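Local structure of transcriptional regulator, putative (Pseudomonas syringae pv. tomato, 2R5F) at residues A104-L107 with T108-A112. The protein is a SorC-family transcriptional regulator that probably binds DNA and, through the putative sugar-binding domain described here, a carbohydrate effector. Sequence-based numbering, arbitrary orientation.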
loop_
_atom_site.group_PDB
_atom_site.type_symbol
_atom_site.label_atom_id
_atom_site.label_comp_id
_atom_site.label_asym_id
_atom_site.label_seq_id
_atom_site.Cartn_x
_atom_site.Cartn_y
_atom_site.Cartn_z
ATOM N N ALA A 104 3.611 -5.398 -12.795
ATOM C CA ALA A 104 3.835 -4.453 -11.685
ATOM C C ALA A 104 4.372 -3.131 -12.221
ATOM O O ALA A 104 4.003 -2.053 -11.742
ATOM C CB ALA A 104 4.787 -5.047 -10.647
ATOM N N THR A 105 5.215 -3.214 -13.245
ATOM C CA THR A 105 5.697 -2.022 -13.950
ATOM C C THR A 105 4.558 -1.269 -14.668
ATOM O O THR A 105 4.396 -0.053 -14.497
ATOM C CB THR A 105 6.857 -2.401 -14.924
ATOM O OG1 THR A 105 7.988 -2.810 -14.146
ATOM C CG2 THR A 105 7.274 -1.240 -15.770
ATOM N N LEU A 106 3.770 -2.005 -15.449
ATOM C CA LEU A 106 2.613 -1.473 -16.139
ATOM C C LEU A 106 1.591 -0.813 -15.204
ATOM O O LEU A 106 0.951 0.169 -15.573
ATOM C CB LEU A 106 1.930 -2.608 -16.878
ATOM C CG LEU A 106 0.579 -2.303 -17.517
ATOM C CD1 LEU A 106 0.794 -1.324 -18.649
ATOM C CD2 LEU A 106 -0.060 -3.578 -18.009
ATOM N N LEU A 107 1.432 -1.363 -14.003
ATOM C CA LEU A 107 0.488 -0.809 -13.025
ATOM C C LEU A 107 0.897 0.562 -12.523
ATOM O O LEU A 107 0.065 1.460 -12.394
ATOM C CB LEU A 107 0.315 -1.765 -11.849
ATOM C CG LEU A 107 -0.736 -1.304 -10.841
ATOM C CD1 LEU A 107 -2.093 -1.453 -11.509
ATOM C CD2 LEU A 107 -0.683 -2.197 -9.613
ATOM N N THR A 108 2.185 0.711 -12.238
ATOM C CA THR A 108 2.776 1.958 -11.778
ATOM C C THR A 108 2.602 3.022 -12.849
ATOM O O THR A 108 2.263 4.165 -12.542
ATOM C CB THR A 108 4.289 1.778 -11.527
ATOM O OG1 THR A 108 4.505 0.623 -10.715
ATOM C CG2 THR A 108 4.871 2.964 -10.800
ATOM N N GLN A 109 2.876 2.618 -14.096
ATOM C CA GLN A 109 2.746 3.471 -15.276
ATOM C C GLN A 109 1.297 3.905 -15.498
ATOM O O GLN A 109 1.026 5.095 -15.667
ATOM C CB GLN A 109 3.320 2.782 -16.523
ATOM C CG GLN A 109 3.286 3.681 -17.807
ATOM C CD GLN A 109 3.912 5.058 -17.603
ATOM O OE1 GLN A 109 3.213 6.070 -17.413
ATOM N NE2 GLN A 109 5.234 5.102 -17.624
ATOM N N ARG A 110 0.379 2.937 -15.453
ATOM C CA ARG A 110 -1.051 3.196 -15.565
ATOM C C ARG A 110 -1.499 4.267 -14.590
ATOM O O ARG A 110 -2.192 5.161 -14.984
ATOM C CB ARG A 110 -1.860 1.939 -15.327
ATOM C CG ARG A 110 -2.016 1.080 -16.529
ATOM C CD ARG A 110 -2.677 -0.221 -16.171
ATOM N NE ARG A 110 -4.080 -0.043 -15.805
ATOM C CZ ARG A 110 -4.780 -0.912 -15.072
ATOM N NH1 ARG A 110 -4.212 -2.023 -14.613
ATOM N NH2 ARG A 110 -6.056 -0.676 -14.793
ATOM N N LEU A 111 -1.067 4.191 -13.329
ATOM C CA LEU A 111 -1.407 5.170 -12.292
ATOM C C LEU A 111 -0.855 6.569 -12.563
ATOM O O LEU A 111 -1.534 7.568 -12.332
ATOM C CB LEU A 111 -0.993 4.670 -10.895
ATOM C CG LEU A 111 -1.373 5.645 -9.759
ATOM C CD1 LEU A 111 -2.885 5.831 -9.716
ATOM C CD2 LEU A 111 -0.798 5.276 -8.374
ATOM N N ALA A 112 0.373 6.644 -13.067
ATOM C CA ALA A 112 0.952 7.910 -13.500
ATOM C C ALA A 112 0.164 8.524 -14.672
ATOM O O ALA A 112 -0.030 9.752 -14.756
ATOM C CB ALA A 112 2.385 7.701 -13.857
#
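Thr108 hangs its hydroxyl on the carbonyl of Ala104 one turn back, in the middle of helix 101-115, which packs against the mixed sheet of a putative sugar-binding domain, probably Rossmann-like. Thr108 OG1 donates to Ala104 O at 2.9 Å, meeting the C=O at 153°. The hydroxyl oxygen is tilted 19° from the carbonyl plane. Ala104 O also takes a weak bond from Thr108 N at 3.3 Å, so one acceptor serves both the backbone and the side chain of a single residue. Chi1 of -50° sets OG1 beside the backbone N, within reach of that carbonyl, and the buried hydroxyl is thereby satisfied inside the helix while the side chain packs on Val89 and Gln91 of strand 88-94.

The next three backbone bonds are ordinary i to i+4 helix bonds: Gln109 N to Thr105 O, Arg110 N to Leu106 O at 2.8 Å, and Leu111 N to Leu107 O at 3.1 Å.

The van der Waals contacts lie on another side of the helix, where the Arg110 chain reaches back toward the preceding turn and crosses Leu106 and Leu107 at a slant. Arg110 CG, anti to its own carbonyl carbon, passes 3.2 Å from Leu106 O. Arg110 CD then meets Leu106 CG at 4.1 Å. Leu106 is exposed, whereas Leu107 is buried and reaches Arg71 and Val74 of helix 68-75; Val74 also touches Arg110 and Leu111, joining the two helices. Beyond the bend at chi3, the guanidinium lies oblique to the Leu107 methyl, with Arg110 NH1 3.8 Å from Leu107 CD1.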